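Local coordinates for protein five-membered-cyclitol-phosphate synthase (PDB 6K96) that belongs to the myo-inositol-1-phosphate synthase family and binds nicotinamide-adenine-dinucleotide and a sodium ion, at residues 213-226 / 253-267. Sequence-based numbering, arbitrary orientation.
With NAD (nicotinamide-adenine-dinucleotide), chain G.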
loop_
_atom_site.group_PDB
_atom_site.type_symbol
_atom_site.label_atom_id
_atom_site.label_comp_id
_atom_site.label_asym_id
_atom_site.label_seq_id
_atom_site.Cartn_x
_atom_site.Cartn_y
_atom_site.Cartn_z
ATOM N N GLN B 213 3.836 -10.826 8.220
ATOM C CA GLN B 213 4.286 -9.585 8.874
ATOM C C GLN B 213 5.782 -9.515 8.595
ATOM O O GLN B 213 6.429 -10.505 8.874
ATOM C CB GLN B 213 3.984 -9.717 10.362
ATOM C CG GLN B 213 4.745 -8.740 11.246
ATOM C CD GLN B 213 4.402 -8.817 12.717
ATOM O OE1 GLN B 213 5.145 -8.271 13.536
ATOM N NE2 GLN B 213 3.274 -9.447 13.059
ATOM N N LEU B 214 6.293 -8.423 8.033
ATOM C CA LEU B 214 7.752 -8.194 8.015
ATOM C C LEU B 214 8.057 -6.794 8.494
ATOM O O LEU B 214 7.218 -5.966 8.250
ATOM C CB LEU B 214 8.337 -8.496 6.639
ATOM C CG LEU B 214 7.606 -7.948 5.418
ATOM C CD1 LEU B 214 8.456 -6.861 4.785
ATOM C CD2 LEU B 214 7.431 -9.101 4.421
ATOM N N ASN B 215 9.208 -6.609 9.154
ATOM C CA ASN B 215 9.687 -5.347 9.786
ATOM C C ASN B 215 11.040 -4.966 9.157
ATOM O O ASN B 215 11.729 -5.843 8.606
ATOM C CB ASN B 215 9.745 -5.446 11.307
ATOM C CG ASN B 215 8.436 -5.903 11.921
ATOM O OD1 ASN B 215 7.655 -5.090 12.452
ATOM N ND2 ASN B 215 8.163 -7.198 11.832
ATOM N N LEU B 216 11.321 -3.665 9.087
ATOM C CA LEU B 216 12.581 -3.109 8.529
ATOM C C LEU B 216 13.041 -2.094 9.563
ATOM O O LEU B 216 12.174 -1.465 10.099
ATOM C CB LEU B 216 12.337 -2.399 7.186
ATOM C CG LEU B 216 11.606 -3.175 6.096
ATOM C CD1 LEU B 216 11.282 -2.265 4.893
ATOM C CD2 LEU B 216 12.455 -4.368 5.647
ATOM N N GLY B 217 14.333 -1.920 9.780
ATOM C CA GLY B 217 14.850 -0.953 10.750
ATOM C C GLY B 217 16.242 -0.537 10.356
ATOM O O GLY B 217 16.786 -1.120 9.367
ATOM N N GLY B 218 16.838 0.394 11.091
ATOM C CA GLY B 218 18.182 0.916 10.768
ATOM C C GLY B 218 18.932 1.444 11.961
ATOM O O GLY B 218 19.797 2.234 11.740
ATOM N N ASN B 219 18.616 0.997 13.174
ATOM C CA ASN B 219 19.314 1.404 14.421
ATOM C C ASN B 219 20.049 0.220 15.053
ATOM O O ASN B 219 19.914 -0.931 14.612
ATOM C CB ASN B 219 18.371 2.047 15.453
ATOM C CG ASN B 219 17.189 1.205 15.873
ATOM O OD1 ASN B 219 17.194 -0.015 15.729
ATOM N ND2 ASN B 219 16.139 1.860 16.325
ATOM N N GLU B 220 20.822 0.516 16.091
ATOM C CA GLU B 220 21.629 -0.476 16.819
ATOM C C GLU B 220 20.661 -1.521 17.385
ATOM O O GLU B 220 21.019 -2.722 17.278
ATOM C CB GLU B 220 22.538 0.231 17.819
ATOM C CG GLU B 220 23.997 -0.238 17.763
ATOM C CD GLU B 220 24.707 -0.305 16.405
ATOM O OE1 GLU B 220 24.544 0.643 15.588
ATOM O OE2 GLU B 220 25.449 -1.331 16.167
ATOM N N ASP B 221 19.473 -1.161 17.887
ATOM C CA ASP B 221 18.558 -2.180 18.480
ATOM C C ASP B 221 18.287 -3.227 17.397
ATOM O O ASP B 221 18.514 -4.469 17.645
ATOM C CB ASP B 221 17.275 -1.620 19.116
ATOM C CG ASP B 221 16.295 -2.640 19.712
ATOM O OD1 ASP B 221 16.774 -3.519 20.456
ATOM O OD2 ASP B 221 15.043 -2.598 19.432
ATOM N N PHE B 222 17.879 -2.776 16.224
ATOM C CA PHE B 222 17.442 -3.691 15.149
ATOM C C PHE B 222 18.632 -4.551 14.679
ATOM O O PHE B 222 18.434 -5.748 14.442
ATOM C CB PHE B 222 16.769 -2.862 14.056
ATOM C CG PHE B 222 16.113 -3.656 12.970
ATOM C CD1 PHE B 222 16.852 -4.088 11.901
ATOM C CD2 PHE B 222 14.789 -3.985 13.038
ATOM C CE1 PHE B 222 16.286 -4.863 10.899
ATOM C CE2 PHE B 222 14.204 -4.712 12.017
ATOM C CZ PHE B 222 14.964 -5.184 10.977
ATOM N N ARG B 223 19.791 -3.929 14.505
ATOM C CA ARG B 223 21.102 -4.562 14.185
ATOM C C ARG B 223 21.463 -5.651 15.235
ATOM O O ARG B 223 21.857 -6.769 14.837
ATOM C CB ARG B 223 22.185 -3.480 14.094
ATOM C CG ARG B 223 23.144 -3.687 12.927
ATOM C CD ARG B 223 24.578 -3.177 13.045
ATOM N NE ARG B 223 24.761 -2.231 11.944
ATOM C CZ ARG B 223 24.837 -2.550 10.636
ATOM N NH1 ARG B 223 24.781 -3.811 10.236
ATOM N NH2 ARG B 223 24.995 -1.610 9.716
ATOM N N ASN B 224 21.285 -5.366 16.531
ATOM C CA ASN B 224 21.458 -6.354 17.628
ATOM C C ASN B 224 20.469 -7.513 17.444
ATOM O O ASN B 224 20.919 -8.678 17.378
ATOM C CB ASN B 224 21.282 -5.741 19.023
ATOM C CG ASN B 224 21.491 -6.753 20.134
ATOM O OD1 ASN B 224 22.560 -7.396 20.208
ATOM N ND2 ASN B 224 20.512 -6.871 21.030
ATOM N N LEU B 225 19.156 -7.256 17.379
ATOM C CA LEU B 225 18.171 -8.377 17.347
ATOM C C LEU B 225 18.560 -9.392 16.245
ATOM O O LEU B 225 18.611 -10.608 16.571
ATOM C CB LEU B 225 16.755 -7.832 17.168
ATOM C CG LEU B 225 15.991 -7.345 18.415
ATOM C CD1 LEU B 225 16.720 -7.594 19.742
ATOM C CD2 LEU B 225 15.625 -5.871 18.284
ATOM N N ARG B 226 18.936 -8.884 15.059
ATOM C CA ARG B 226 19.407 -9.557 13.803
ATOM C C ARG B 226 20.156 -10.889 14.058
ATOM O O ARG B 226 20.980 -10.956 14.977
ATOM C CB ARG B 226 20.254 -8.524 13.035
ATOM C CG ARG B 226 20.603 -8.873 11.595
ATOM C CD ARG B 226 20.751 -7.660 10.697
ATOM N NE ARG B 226 20.282 -7.929 9.334
ATOM C CZ ARG B 226 19.055 -8.390 8.996
ATOM N NH1 ARG B 226 18.137 -8.696 9.905
ATOM N NH2 ARG B 226 18.746 -8.577 7.726
ATOM N N ILE B 253 8.333 -12.508 9.832
ATOM C CA ILE B 253 9.775 -12.161 9.697
ATOM C C ILE B 253 10.088 -10.904 10.528
ATOM O O ILE B 253 10.004 -9.774 10.017
ATOM C CB ILE B 253 10.103 -11.954 8.212
ATOM C CG1 ILE B 253 9.519 -13.049 7.309
ATOM C CG2 ILE B 253 11.614 -11.791 8.058
ATOM C CD1 ILE B 253 8.227 -12.713 6.610
ATOM N N PRO B 254 10.497 -11.027 11.822
ATOM C CA PRO B 254 10.769 -9.863 12.674
ATOM C C PRO B 254 11.997 -9.065 12.226
ATOM O O PRO B 254 12.172 -8.004 12.732
ATOM C CB PRO B 254 11.102 -10.471 14.053
ATOM C CG PRO B 254 11.698 -11.806 13.704
ATOM C CD PRO B 254 10.837 -12.276 12.533
ATOM N N SER B 255 12.820 -9.613 11.327
ATOM C CA SER B 255 14.000 -8.892 10.797
ATOM C C SER B 255 14.159 -9.129 9.294
ATOM O O SER B 255 15.197 -9.722 8.900
ATOM C CB SER B 255 15.223 -9.242 11.553
ATOM O OG SER B 255 16.227 -8.293 11.272
ATOM N N ALA B 256 13.218 -8.621 8.471
ATOM C CA ALA B 256 13.256 -8.767 6.991
ATOM C C ALA B 256 14.555 -8.172 6.451
ATOM O O ALA B 256 15.004 -8.581 5.350
ATOM C CB ALA B 256 12.079 -8.157 6.294
ATOM N N GLY B 257 15.172 -7.239 7.176
ATOM C CA GLY B 257 16.304 -6.511 6.576
ATOM C C GLY B 257 16.555 -5.180 7.220
ATOM O O GLY B 257 15.612 -4.539 7.756
ATOM N N TYR B 258 17.816 -4.811 7.182
ATOM C CA TYR B 258 18.378 -3.644 7.872
ATOM C C TYR B 258 18.612 -2.587 6.792
ATOM O O TYR B 258 19.418 -2.824 5.862
ATOM C CB TYR B 258 19.649 -4.006 8.623
ATOM C CG TYR B 258 20.370 -2.815 9.168
ATOM C CD1 TYR B 258 20.027 -2.279 10.390
ATOM C CD2 TYR B 258 21.391 -2.214 8.460
ATOM C CE1 TYR B 258 20.728 -1.213 10.926
ATOM C CE2 TYR B 258 22.065 -1.109 8.949
ATOM C CZ TYR B 258 21.718 -0.590 10.177
ATOM O OH TYR B 258 22.385 0.503 10.660
ATOM N N VAL B 259 17.899 -1.453 6.891
ATOM C CA VAL B 259 17.983 -0.373 5.866
ATOM C C VAL B 259 18.534 0.862 6.548
ATOM O O VAL B 259 17.879 1.423 7.424
ATOM C CB VAL B 259 16.635 -0.169 5.182
ATOM C CG1 VAL B 259 16.603 1.026 4.220
ATOM C CG2 VAL B 259 16.273 -1.477 4.489
ATOM N N ALA B 260 19.745 1.214 6.153
ATOM C CA ALA B 260 20.619 2.122 6.907
ATOM C C ALA B 260 19.919 3.478 6.997
ATOM O O ALA B 260 19.892 4.001 8.125
ATOM C CB ALA B 260 21.986 2.176 6.253
ATOM N N HIS B 261 19.338 3.950 5.876
ATOM C CA HIS B 261 18.696 5.297 5.757
ATOM C C HIS B 261 17.353 5.359 6.507
ATOM O O HIS B 261 16.815 6.427 6.539
ATOM C CB HIS B 261 18.528 5.709 4.278
ATOM C CG HIS B 261 17.431 4.987 3.555
ATOM N ND1 HIS B 261 17.686 4.032 2.598
ATOM C CD2 HIS B 261 16.081 5.073 3.650
ATOM C CE1 HIS B 261 16.540 3.540 2.157
ATOM N NE2 HIS B 261 15.542 4.140 2.808
ATOM N N LEU B 262 16.798 4.264 7.025
ATOM C CA LEU B 262 15.679 4.321 8.006
ATOM C C LEU B 262 16.140 4.815 9.379
ATOM O O LEU B 262 15.256 5.281 10.113
ATOM C CB LEU B 262 14.984 2.974 8.174
ATOM C CG LEU B 262 14.143 2.517 6.977
ATOM C CD1 LEU B 262 13.386 1.212 7.272
ATOM C CD2 LEU B 262 13.162 3.559 6.581
ATOM N N LYS B 263 17.410 4.647 9.766
ATOM C CA LYS B 263 17.898 5.047 11.116
ATOM C C LYS B 263 16.969 4.474 12.200
ATOM O O LYS B 263 16.667 3.279 12.169
ATOM C CB LYS B 263 18.010 6.582 11.164
ATOM C CG LYS B 263 19.208 7.120 10.388
ATOM C CD LYS B 263 19.002 8.435 9.641
ATOM C CE LYS B 263 20.297 9.132 9.235
ATOM N NZ LYS B 263 21.011 9.718 10.411
ATOM N N ASP B 264 16.488 5.308 13.125
ATOM C CA ASP B 264 15.578 4.893 14.233
ATOM C C ASP B 264 14.134 4.720 13.764
ATOM O O ASP B 264 13.351 4.325 14.614
ATOM C CB ASP B 264 15.615 5.835 15.425
ATOM C CG ASP B 264 14.781 5.389 16.607
ATOM O OD1 ASP B 264 15.118 4.358 17.292
ATOM O OD2 ASP B 264 13.774 6.061 16.854
ATOM N N HIS B 265 13.824 4.858 12.479
ATOM C CA HIS B 265 12.478 4.519 11.956
ATOM C C HIS B 265 12.268 3.021 11.889
ATOM O O HIS B 265 13.188 2.332 11.582
ATOM C CB HIS B 265 12.226 5.053 10.548
ATOM C CG HIS B 265 11.831 6.475 10.535
ATOM N ND1 HIS B 265 12.485 7.375 9.752
ATOM C CD2 HIS B 265 10.884 7.148 11.222
ATOM C CE1 HIS B 265 11.946 8.583 9.917
ATOM N NE2 HIS B 265 10.962 8.482 10.842
ATOM N N LYS B 266 11.058 2.539 12.101
ATOM C CA LYS B 266 10.776 1.109 11.887
ATOM C C LYS B 266 9.566 1.045 10.946
ATOM O O LYS B 266 8.617 1.749 11.210
ATOM C CB LYS B 266 10.567 0.398 13.225
ATOM C CG LYS B 266 9.734 -0.873 13.137
ATOM C CD LYS B 266 9.853 -1.788 14.340
ATOM C CE LYS B 266 11.024 -2.722 14.178
ATOM N NZ LYS B 266 10.926 -3.806 15.191
ATOM N N VAL B 267 9.594 0.168 9.951
ATOM C CA VAL B 267 8.517 -0.038 8.965
ATOM C C VAL B 267 8.014 -1.445 9.139
ATOM O O VAL B 267 8.817 -2.276 9.314
ATOM C CB VAL B 267 9.001 0.170 7.532
ATOM C CG1 VAL B 267 7.946 -0.321 6.572
ATOM C CG2 VAL B 267 9.347 1.618 7.262
HETATM P PA NAD G . 20.472 1.291 21.795
HETATM O O1A NAD G . 21.241 0.254 21.071
HETATM O O2A NAD G . 20.227 2.566 21.036
HETATM O O5B NAD G . 20.997 1.613 23.248
HETATM C C5B NAD G . 21.915 0.635 23.789
HETATM C C4B NAD G . 22.963 1.346 24.605
HETATM O O4B NAD G . 23.579 0.477 25.613
HETATM C C3B NAD G . 24.125 1.872 23.757
HETATM O O3B NAD G . 24.441 3.187 24.197
HETATM C C2B NAD G . 25.250 0.908 24.127
HETATM O O2B NAD G . 26.420 1.560 23.723
HETATM C C1B NAD G . 24.965 0.787 25.627
HETATM N N9A NAD G . 25.643 -0.263 26.362
HETATM C C8A NAD G . 26.041 -1.458 25.814
HETATM N N7A NAD G . 26.544 -2.288 26.698
HETATM C C5A NAD G . 26.446 -1.618 27.912
HETATM C C6A NAD G . 26.813 -1.994 29.220
HETATM N N6A NAD G . 27.335 -3.181 29.508
HETATM N N1A NAD G . 26.548 -1.120 30.229
HETATM C C2A NAD G . 26.014 0.071 29.898
HETATM N N3A NAD G . 25.650 0.530 28.703
HETATM C C4A NAD G . 25.881 -0.369 27.728
HETATM O O3 NAD G . 19.064 0.658 22.163
HETATM P PN NAD G . 17.624 1.364 22.287
HETATM O O1N NAD G . 17.763 2.503 23.221
HETATM O O2N NAD G . 17.174 1.495 20.864
HETATM O O5D NAD G . 16.793 0.195 23.025
HETATM C C5D NAD G . 17.264 -0.235 24.368
HETATM C C4D NAD G . 16.610 -1.535 24.732
HETATM O O4D NAD G . 15.176 -1.395 24.856
HETATM C C3D NAD G . 16.852 -2.638 23.691
HETATM O O3D NAD G . 17.018 -3.851 24.394
HETATM C C2D NAD G . 15.504 -2.735 22.982
HETATM O O2D NAD G . 15.154 -4.000 22.453
HETATM C C1D NAD G . 14.544 -2.465 24.139
HETATM N N1N NAD G . 13.192 -2.123 23.603
HETATM C C2N NAD G . 13.077 -1.113 22.589
HETATM C C3N NAD G . 11.884 -0.889 21.924
HETATM C C7N NAD G . 11.834 0.225 20.894
HETATM O O7N NAD G . 12.794 0.974 20.762
HETATM N N7N NAD G . 10.738 0.343 20.149
HETATM C C4N NAD G . 10.805 -1.710 22.248
HETATM C C5N NAD G . 10.878 -2.558 23.346
HETATM C C6N NAD G . 12.094 -2.814 23.952
#
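D264 OD1 takes a hydrogen bond from N219 ND2 at 2.9 Å and another from S293 OG. N219 ND2 meets OD1 on its anti side, 31° out of the carboxylate plane. N219 is also the N-cap of helix 220-225: its OD1 accepts from F222 N at 2.9 Å. Its amide thus ties the helix start to the turn 262-265, near the bound sodium ion. The next residue but one, D221, accepts a bond from NAD O2D on OD1. V259 N donates to G217 O at 2.7 Å. The Y258 ring passes close to G218, with CE1 3.3 Å from G218 CA. R223 lies over one face of this ring, an off-centre cation-pi contact with CZ 4.0 Å from the centroid. F222 CD1 meets the edge of the same ring. With CG anti to its backbone N (chi1 -173°), F222 brings its own ring over G217 N. L216 packs CB on L262 CD1 at 3.8 Å. On one side of strand 207-217 run 250-253 and its broken continuation 255-258, both parallel; on the other runs 265-275, antiparallel. Strand 281-291 follows beyond 265-275, helix 292-313 touches N219, D264 and K266, and L214 and L216 pack on a second subunit.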